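Local coordinates for protein malate dehydrogenase (Naegleria fowleri, PDB 6UM4) that probably catalyses the reversible, NAD(H)- or NADP(H)-dependent oxidation of malate to oxaloacetate, at residues R191-A200 against E410-L418; V222-T233 against E243-L251. All coordinates share one frame; numbering follows the deposited sequence.

Contact 1: residues R191-A200 against E410-L418; sequences RADVMKDNAA and EKKIVENLL
V414 presses its CG1 branch onto helix 191-200 beside the M195 carbonyl, with CG1 3.6 Å from M195 CB, while its CB faces A199. The A199 methyl also takes a leucine branch, A199 CB to L417 CD1 3.5 Å. L417 spreads its two branches over A199 and A200: the other one, CD2, lies over the backbone of A200, 3.5 Å from A200 CA. I413, just before V414, enters as a knob among R191, A192, M195 and K196. Its CG2, anti to the backbone N, fills the gap between M195 CB and K196 CG, 4.0 Å from each, while CD1 reaches toward the R191 guanidinium. M195 bends at chi2 (-110°) and lays SD and CE across the E410 side chain at about a right angle, M195 CE to E410 CD 3.6 Å. The E410 carboxylate beside this thioether is held from outside the two segments, OE1 probably by T228 and OE2 by N279. R191, extended from CG to NE, crosses E410 at the outer edge; R191 NH2 stays 4.5 Å from E410 OE2, too far for a salt bridge but probably still attractive. The short axes lie 9.3 Å apart and cross at -66°. With I413 as its knob, the contact packs the end of helix 394-414, from the lactate/malate dehydrogenase C-terminal domain, against helix 191-212 of the NAD-binding domain.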
loop_
_atom_site.group_PDB
_atom_site.type_symbol
_atom_site.label_atom_id
_atom_site.label_comp_id
_atom_site.label_asym_id
_atom_site.label_seq_id
_atom_site.Cartn_x
_atom_site.Cartn_y
_atom_site.Cartn_z
ATOM N N ARG A 191 -9.513 -30.437 -8.419
ATOM C CA ARG A 191 -9.549 -29.244 -9.258
ATOM C C ARG A 191 -10.981 -28.884 -9.631
ATOM O O ARG A 191 -11.349 -27.704 -9.643
ATOM C CB ARG A 191 -8.714 -29.440 -10.519
ATOM C CG ARG A 191 -8.980 -28.359 -11.562
ATOM C CD ARG A 191 -8.144 -28.521 -12.826
ATOM N NE ARG A 191 -8.639 -27.670 -13.908
ATOM C CZ ARG A 191 -9.315 -28.118 -14.959
ATOM N NH1 ARG A 191 -9.568 -29.417 -15.080
ATOM N NH2 ARG A 191 -9.730 -27.272 -15.891
ATOM N N ALA A 192 -11.809 -29.891 -9.920
ATOM C CA ALA A 192 -13.197 -29.630 -10.294
ATOM C C ALA A 192 -13.980 -29.033 -9.128
ATOM O O ALA A 192 -14.830 -28.155 -9.320
ATOM C CB ALA A 192 -13.857 -30.918 -10.776
ATOM N N ASP A 193 -13.708 -29.508 -7.913
ATOM C CA ASP A 193 -14.373 -28.982 -6.727
ATOM C C ASP A 193 -14.008 -27.523 -6.501
ATOM O O ASP A 193 -14.841 -26.726 -6.046
ATOM C CB ASP A 193 -13.987 -29.835 -5.524
ATOM C CG ASP A 193 -14.755 -31.127 -5.479
ATOM O OD1 ASP A 193 -15.943 -31.122 -5.876
ATOM O OD2 ASP A 193 -14.145 -32.157 -5.131
ATOM N N VAL A 194 -12.756 -27.164 -6.789
ATOM C CA VAL A 194 -12.334 -25.773 -6.668
ATOM C C VAL A 194 -13.148 -24.901 -7.610
ATOM O O VAL A 194 -13.545 -23.781 -7.260
ATOM C CB VAL A 194 -10.823 -25.643 -6.943
ATOM C CG1 VAL A 194 -10.425 -24.175 -7.095
ATOM C CG2 VAL A 194 -10.013 -26.320 -5.847
ATOM N N MET A 195 -13.385 -25.389 -8.832
ATOM C CA MET A 195 -14.194 -24.634 -9.782
ATOM C C MET A 195 -15.652 -24.548 -9.342
ATOM O O MET A 195 -16.256 -23.470 -9.392
ATOM C CB MET A 195 -14.086 -25.254 -11.169
ATOM C CG MET A 195 -12.651 -25.468 -11.549
ATOM S SD MET A 195 -12.173 -24.335 -12.837
ATOM C CE MET A 195 -10.395 -24.571 -12.829
ATOM N N LYS A 196 -16.236 -25.675 -8.911
ATOM C CA LYS A 196 -17.659 -25.686 -8.580
ATOM C C LYS A 196 -17.948 -24.935 -7.286
ATOM O O LYS A 196 -18.921 -24.176 -7.210
ATOM C CB LYS A 196 -18.172 -27.125 -8.480
ATOM C CG LYS A 196 -17.998 -27.918 -9.769
ATOM C CD LYS A 196 -18.790 -29.213 -9.747
ATOM C CE LYS A 196 -17.902 -30.420 -9.519
ATOM N NZ LYS A 196 -18.673 -31.681 -9.781
ATOM N N ASP A 197 -17.124 -25.136 -6.257
ATOM C CA ASP A 197 -17.348 -24.433 -4.997
ATOM C C ASP A 197 -17.224 -22.928 -5.178
ATOM O O ASP A 197 -18.008 -22.160 -4.607
ATOM C CB ASP A 197 -16.387 -24.934 -3.922
ATOM C CG ASP A 197 -16.666 -26.371 -3.521
ATOM O OD1 ASP A 197 -17.725 -26.906 -3.924
ATOM O OD2 ASP A 197 -15.841 -26.956 -2.787
ATOM N N ASN A 198 -16.244 -22.479 -5.962
ATOM C CA ASN A 198 -16.127 -21.044 -6.188
ATOM C C ASN A 198 -17.250 -20.533 -7.084
ATOM O O ASN A 198 -17.772 -19.434 -6.869
ATOM C CB ASN A 198 -14.759 -20.718 -6.774
ATOM C CG ASN A 198 -13.691 -20.647 -5.717
ATOM O OD1 ASN A 198 -13.579 -19.656 -4.995
ATOM N ND2 ASN A 198 -12.919 -21.721 -5.583
ATOM N N ALA A 199 -17.663 -21.326 -8.077
ATOM C CA ALA A 199 -18.806 -20.914 -8.884
ATOM C C ALA A 199 -20.033 -20.689 -8.002
ATOM O O ALA A 199 -20.788 -19.733 -8.217
ATOM C CB ALA A 199 -19.086 -21.937 -9.987
ATOM N N ALA A 200 -20.239 -21.550 -6.996
ATOM C CA ALA A 200 -21.360 -21.371 -6.078
ATOM C C ALA A 200 -21.235 -20.061 -5.307
ATOM O O ALA A 200 -22.240 -19.394 -5.032
ATOM C CB ALA A 200 -21.454 -22.559 -5.121
ATOM N N GLU A 410 -13.189 -25.344 -18.333
ATOM C CA GLU A 410 -13.634 -24.798 -17.059
ATOM C C GLU A 410 -15.132 -24.513 -17.082
ATOM O O GLU A 410 -15.850 -24.849 -16.136
ATOM C CB GLU A 410 -12.836 -23.537 -16.738
ATOM C CG GLU A 410 -11.385 -23.843 -16.370
ATOM C CD GLU A 410 -10.598 -22.641 -15.846
ATOM O OE1 GLU A 410 -11.201 -21.598 -15.483
ATOM O OE2 GLU A 410 -9.351 -22.741 -15.831
ATOM N N LYS A 411 -15.627 -23.943 -18.182
ATOM C CA LYS A 411 -17.043 -23.605 -18.263
ATOM C C LYS A 411 -17.916 -24.852 -18.187
ATOM O O LYS A 411 -18.899 -24.879 -17.441
ATOM C CB LYS A 411 -17.317 -22.834 -19.551
ATOM C CG LYS A 411 -18.769 -22.509 -19.781
ATOM C CD LYS A 411 -18.904 -21.485 -20.884
ATOM C CE LYS A 411 -20.359 -21.294 -21.276
ATOM N NZ LYS A 411 -20.843 -20.010 -20.694
ATOM N N LYS A 412 -17.537 -25.915 -18.905
ATOM C CA LYS A 412 -18.315 -27.149 -18.860
ATOM C C LYS A 412 -18.370 -27.718 -17.450
ATOM O O LYS A 412 -19.390 -28.288 -17.054
ATOM C CB LYS A 412 -17.732 -28.191 -19.816
ATOM N N ILE A 413 -17.299 -27.556 -16.674
ATOM C CA ILE A 413 -17.293 -28.107 -15.324
ATOM C C ILE A 413 -18.293 -27.384 -14.435
ATOM O O ILE A 413 -18.991 -28.013 -13.634
ATOM C CB ILE A 413 -15.873 -28.059 -14.740
ATOM C CG1 ILE A 413 -15.016 -29.138 -15.401
ATOM C CG2 ILE A 413 -15.917 -28.164 -13.210
ATOM C CD1 ILE A 413 -13.569 -29.072 -15.030
ATOM N N VAL A 414 -18.430 -26.067 -14.593
ATOM C CA VAL A 414 -19.310 -25.301 -13.716
ATOM C C VAL A 414 -20.643 -24.974 -14.379
ATOM O O VAL A 414 -21.400 -24.154 -13.848
ATOM C CB VAL A 414 -18.633 -24.013 -13.221
ATOM C CG1 VAL A 414 -17.347 -24.349 -12.506
ATOM C CG2 VAL A 414 -18.380 -23.026 -14.378
ATOM N N GLU A 415 -20.966 -25.620 -15.511
ATOM C CA GLU A 415 -22.135 -25.231 -16.304
ATOM C C GLU A 415 -23.442 -25.242 -15.517
ATOM O O GLU A 415 -24.385 -24.539 -15.892
ATOM C CB GLU A 415 -22.266 -26.148 -17.515
ATOM C CG GLU A 415 -22.685 -27.572 -17.158
ATOM C CD GLU A 415 -22.438 -28.558 -18.291
ATOM O OE1 GLU A 415 -22.091 -28.112 -19.412
ATOM O OE2 GLU A 415 -22.580 -29.779 -18.056
ATOM N N ASN A 416 -23.527 -26.017 -14.437
ATOM C CA ASN A 416 -24.778 -26.106 -13.692
ATOM C C ASN A 416 -25.057 -24.886 -12.819
ATOM O O ASN A 416 -26.149 -24.789 -12.252
ATOM C CB ASN A 416 -24.791 -27.365 -12.827
ATOM C CG ASN A 416 -24.883 -28.623 -13.653
ATOM O OD1 ASN A 416 -25.473 -28.627 -14.737
ATOM N ND2 ASN A 416 -24.294 -29.706 -13.153
ATOM N N LEU A 417 -24.107 -23.964 -12.691
ATOM C CA LEU A 417 -24.318 -22.718 -11.972
ATOM C C LEU A 417 -24.668 -21.570 -12.914
ATOM O O LEU A 417 -24.530 -20.398 -12.537
ATOM C CB LEU A 417 -23.093 -22.395 -11.118
ATOM C CG LEU A 417 -22.961 -23.505 -10.068
ATOM C CD1 LEU A 417 -21.668 -24.316 -10.195
ATOM C CD2 LEU A 417 -23.140 -22.951 -8.674
ATOM N N LEU A 418 -25.104 -21.892 -14.133
ATOM C CA LEU A 418 -25.551 -20.910 -15.117
ATOM C C LEU A 418 -27.068 -20.711 -15.048
ATOM O O LEU A 418 -27.563 -19.814 -14.359
ATOM C CB LEU A 418 -25.138 -21.347 -16.531
ATOM C CG LEU A 418 -23.632 -21.433 -16.815
ATOM C CD1 LEU A 418 -23.356 -22.063 -18.179
ATOM C CD2 LEU A 418 -22.971 -20.063 -16.715
#

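Contact 2: residues V222-T233 against E243-L251; sequences VANPANTNAMIT and ENITAMTRL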
loop_
_atom_site.group_PDB
_atom_site.type_symbol
_atom_site.label_atom_id
_atom_site.label_comp_id
_atom_site.label_asym_id
_atom_site.label_seq_id
_atom_site.Cartn_x
_atom_site.Cartn_y
_atom_site.Cartn_z
ATOM N N VAL A 222 -10.941 -10.927 -8.732
ATOM C CA VAL A 222 -9.550 -11.281 -8.485
ATOM C C VAL A 222 -9.413 -12.746 -8.088
ATOM O O VAL A 222 -8.468 -13.420 -8.503
ATOM C CB VAL A 222 -8.922 -10.360 -7.404
ATOM C CG1 VAL A 222 -7.530 -10.834 -7.043
ATOM C CG2 VAL A 222 -8.867 -8.924 -7.889
ATOM N N ALA A 223 -10.343 -13.248 -7.277
ATOM C CA ALA A 223 -10.262 -14.614 -6.781
ATOM C C ALA A 223 -10.260 -15.617 -7.928
ATOM O O ALA A 223 -10.980 -15.452 -8.915
ATOM C CB ALA A 223 -11.436 -14.902 -5.852
ATOM N N ASN A 224 -9.444 -16.672 -7.789
ATOM C CA ASN A 224 -9.339 -17.733 -8.787
ATOM C C ASN A 224 -10.447 -18.780 -8.635
ATOM O O ASN A 224 -10.990 -18.969 -7.539
ATOM C CB ASN A 224 -7.982 -18.403 -8.705
ATOM C CG ASN A 224 -6.957 -17.706 -9.560
ATOM O OD1 ASN A 224 -7.281 -17.221 -10.648
ATOM N ND2 ASN A 224 -5.718 -17.642 -9.081
ATOM N N PRO A 225 -10.835 -19.451 -9.743
ATOM C CA PRO A 225 -10.409 -19.200 -11.133
ATOM C C PRO A 225 -11.094 -17.956 -11.716
ATOM O O PRO A 225 -12.329 -17.929 -11.910
ATOM C CB PRO A 225 -10.824 -20.479 -11.867
ATOM C CG PRO A 225 -12.049 -20.939 -11.104
ATOM C CD PRO A 225 -11.759 -20.592 -9.648
ATOM N N ALA A 226 -10.281 -16.924 -11.967
ATOM C CA ALA A 226 -10.808 -15.577 -12.188
ATOM C C ALA A 226 -11.790 -15.542 -13.353
ATOM O O ALA A 226 -12.965 -15.232 -13.159
ATOM C CB ALA A 226 -9.663 -14.595 -12.425
ATOM N N ASN A 227 -11.336 -15.911 -14.561
ATOM C CA ASN A 227 -12.185 -15.810 -15.755
ATOM C C ASN A 227 -13.507 -16.518 -15.551
ATOM O O ASN A 227 -14.572 -15.991 -15.889
ATOM C CB ASN A 227 -11.488 -16.408 -16.986
ATOM C CG ASN A 227 -10.190 -15.719 -17.311
ATOM O OD1 ASN A 227 -9.378 -15.471 -16.414
ATOM N ND2 ASN A 227 -9.975 -15.409 -18.591
ATOM N N THR A 228 -13.443 -17.741 -15.032
ATOM C CA THR A 228 -14.645 -18.537 -14.832
ATOM C C THR A 228 -15.518 -17.954 -13.723
ATOM O O THR A 228 -16.750 -17.938 -13.832
ATOM C CB THR A 228 -14.233 -19.967 -14.517
ATOM O OG1 THR A 228 -13.434 -20.459 -15.604
ATOM C CG2 THR A 228 -15.457 -20.861 -14.361
ATOM N N ASN A 229 -14.903 -17.486 -12.634
ATOM C CA ASN A 229 -15.696 -16.837 -11.592
ATOM C C ASN A 229 -16.455 -15.641 -12.154
ATOM O O ASN A 229 -17.644 -15.458 -11.866
ATOM C CB ASN A 229 -14.796 -16.400 -10.436
ATOM C CG ASN A 229 -14.375 -17.559 -9.549
ATOM O OD1 ASN A 229 -14.995 -18.623 -9.547
ATOM N ND2 ASN A 229 -13.297 -17.360 -8.797
ATOM N N ALA A 230 -15.784 -14.827 -12.980
ATOM C CA ALA A 230 -16.438 -13.662 -13.574
ATOM C C ALA A 230 -17.606 -14.083 -14.457
ATOM O O ALA A 230 -18.686 -13.467 -14.432
ATOM C CB ALA A 230 -15.417 -12.866 -14.391
ATOM N N MET A 231 -17.401 -15.141 -15.243
ATOM C CA MET A 231 -18.457 -15.644 -16.104
ATOM C C MET A 231 -19.669 -16.093 -15.296
ATOM O O MET A 231 -20.812 -15.867 -15.703
ATOM C CB MET A 231 -17.924 -16.796 -16.935
ATOM C CG MET A 231 -18.959 -17.307 -17.932
ATOM S SD MET A 231 -18.715 -19.065 -18.120
ATOM C CE MET A 231 -19.196 -19.607 -16.490
ATOM N N ILE A 232 -19.438 -16.810 -14.193
ATOM C CA ILE A 232 -20.545 -17.229 -13.335
ATOM C C ILE A 232 -21.239 -16.019 -12.715
ATOM O O ILE A 232 -22.470 -15.989 -12.576
ATOM C CB ILE A 232 -20.054 -18.203 -12.252
ATOM C CG1 ILE A 232 -19.672 -19.538 -12.877
ATOM C CG2 ILE A 232 -21.156 -18.425 -11.213
ATOM C CD1 ILE A 232 -20.856 -20.269 -13.481
ATOM N N THR A 233 -20.460 -15.033 -12.273
ATOM C CA THR A 233 -21.055 -13.829 -11.698
ATOM C C THR A 233 -22.012 -13.185 -12.692
ATOM O O THR A 233 -23.164 -12.878 -12.362
ATOM C CB THR A 233 -19.968 -12.830 -11.311
ATOM O OG1 THR A 233 -19.031 -13.448 -10.426
ATOM C CG2 THR A 233 -20.589 -11.615 -10.627
ATOM N N GLU A 243 -20.049 -6.541 -19.975
ATOM C CA GLU A 243 -18.783 -5.818 -20.047
ATOM C C GLU A 243 -18.434 -5.097 -18.747
ATOM O O GLU A 243 -17.288 -4.662 -18.583
ATOM C CB GLU A 243 -18.818 -4.814 -21.199
ATOM C CG GLU A 243 -18.447 -5.419 -22.537
ATOM C CD GLU A 243 -19.535 -6.302 -23.106
ATOM O OE1 GLU A 243 -20.678 -6.249 -22.588
ATOM O OE2 GLU A 243 -19.236 -7.053 -24.069
ATOM N N ASN A 244 -19.402 -4.899 -17.856
ATOM C CA ASN A 244 -19.128 -4.262 -16.571
ATOM C C ASN A 244 -18.584 -5.229 -15.520
ATOM O O ASN A 244 -18.352 -4.811 -14.383
ATOM C CB ASN A 244 -20.405 -3.575 -16.042
ATOM C CG ASN A 244 -20.758 -2.333 -16.833
ATOM O OD1 ASN A 244 -19.965 -1.865 -17.642
ATOM N ND2 ASN A 244 -21.943 -1.809 -16.625
ATOM N N ILE A 245 -18.403 -6.505 -15.857
ATOM C CA ILE A 245 -17.814 -7.497 -14.964
ATOM C C ILE A 245 -16.595 -8.082 -15.657
ATOM O O ILE A 245 -16.736 -8.753 -16.686
ATOM C CB ILE A 245 -18.814 -8.613 -14.618
ATOM C CG1 ILE A 245 -20.101 -8.029 -14.032
ATOM C CG2 ILE A 245 -18.177 -9.643 -13.696
ATOM C CD1 ILE A 245 -21.130 -9.091 -13.679
ATOM N N THR A 246 -15.402 -7.853 -15.095
ATOM C CA THR A 246 -14.190 -8.396 -15.693
ATOM C C THR A 246 -13.400 -9.194 -14.666
ATOM O O THR A 246 -13.620 -9.102 -13.457
ATOM C CB THR A 246 -13.311 -7.290 -16.277
ATOM O OG1 THR A 246 -12.945 -6.376 -15.240
ATOM C CG2 THR A 246 -14.067 -6.531 -17.354
ATOM N N ALA A 247 -12.447 -9.971 -15.165
ATOM C CA ALA A 247 -11.528 -10.713 -14.328
ATOM C C ALA A 247 -10.122 -10.140 -14.520
ATOM O O ALA A 247 -9.813 -9.566 -15.568
ATOM C CB ALA A 247 -11.582 -12.206 -14.671
ATOM N N MET A 248 -9.270 -10.269 -13.498
ATOM C CA MET A 248 -7.991 -9.559 -13.491
ATOM C C MET A 248 -6.854 -10.384 -14.089
ATOM O O MET A 248 -6.450 -11.406 -13.519
ATOM C CB MET A 248 -7.595 -9.148 -12.080
ATOM C CG MET A 248 -6.466 -8.146 -12.143
ATOM S SD MET A 248 -5.993 -7.472 -10.553
ATOM C CE MET A 248 -5.184 -8.932 -9.870
ATOM N N THR A 249 -6.299 -9.914 -15.206
ATOM C CA THR A 249 -5.025 -10.413 -15.726
ATOM C C THR A 249 -3.955 -9.334 -15.695
ATOM O O THR A 249 -2.876 -9.500 -16.287
ATOM C CB THR A 249 -5.198 -10.923 -17.152
ATOM O OG1 THR A 249 -5.835 -9.902 -17.926
ATOM C CG2 THR A 249 -6.075 -12.157 -17.140
ATOM N N ARG A 250 -4.254 -8.212 -15.035
ATOM C CA ARG A 250 -3.353 -7.077 -15.030
ATOM C C ARG A 250 -2.038 -7.431 -14.372
ATOM O O ARG A 250 -1.014 -6.822 -14.682
ATOM C CB ARG A 250 -4.016 -5.901 -14.302
ATOM C CG ARG A 250 -3.214 -4.599 -14.305
ATOM C CD ARG A 250 -2.734 -4.273 -15.717
ATOM N NE ARG A 250 -2.088 -2.974 -15.762
ATOM C CZ ARG A 250 -2.722 -1.820 -15.936
ATOM N NH1 ARG A 250 -4.045 -1.794 -16.093
ATOM N NH2 ARG A 250 -2.023 -0.683 -15.932
ATOM N N LEU A 251 -2.044 -8.399 -13.447
ATOM C CA LEU A 251 -0.797 -8.762 -12.789
ATOM C C LEU A 251 0.081 -9.585 -13.730
ATOM O O LEU A 251 1.300 -9.376 -13.794
ATOM C CB LEU A 251 -1.063 -9.506 -11.480
ATOM C CG LEU A 251 0.244 -9.849 -10.761
ATOM C CD1 LEU A 251 1.022 -8.584 -10.401
ATOM C CD2 LEU A 251 0.076 -10.781 -9.559
HETATM O O HOH W 1 -6.824 -12.051 -10.687
#
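A247, I245 and M248 bury the most surface here; A247 and I245 share A230, and M248 meets V222. The A247 methyl projects from the strand onto the first turn of helix 226-233, 3.6 Å from A226 C and 3.8 Å from A226 CB. A230, one turn on, brings its methyl to the same spot, A230 CB to A247 CB 3.9 Å, so three small side chains let helix and strand approach to 7.2 Å between axes. I245 covers the next turn with two branches: CG2, anti to the backbone N (chi1 -55° for CG1), lies against the A230 carbonyl oxygen, and CD1 extends to T233 CG2. T233 turns its hydroxyl the other way, OG1 donating to N229 O, which leaves its methyl for the isoleucine. At the opposite end M248 lies alongside V222, both side chains pointing the same way; a bend at chi3 sets its CE 4.1 Å from V222 CG1. Next to this apolar pair a water donates to both V222 O and M248 O, bridging the two backbones. N224 OD1 accepts from A226 N in an Asx turn leading through the cis peptide before P225 into the helix. Helix and strand run nearly antiparallel, at 166°, as expected in the beta-alpha-beta crossover that joins strand 218-221 to strand 245-247 in this Rossmann-type domain.

The two contacts have centres about 14 Å apart and meet on helix 226-235. Contact 2 is nested along the chain inside the long loop closed by contact 1, and lies near the middle of the chain, whereas contact 1 lies farther out. One face of helix 226-235 covers edge strand 245-247 of the parallel sheet; T228, on another side, probably hydrogen-bonds to E410 of helix 394-414, OG1 to OE1 2.5 Å. N198 CB packs on N229 OD1 and A199 O on I232 CG2. Helix 226-235 thus packs beside helix 191-212 and also reaches E410, linking the C-terminal helix to the NAD-binding domain.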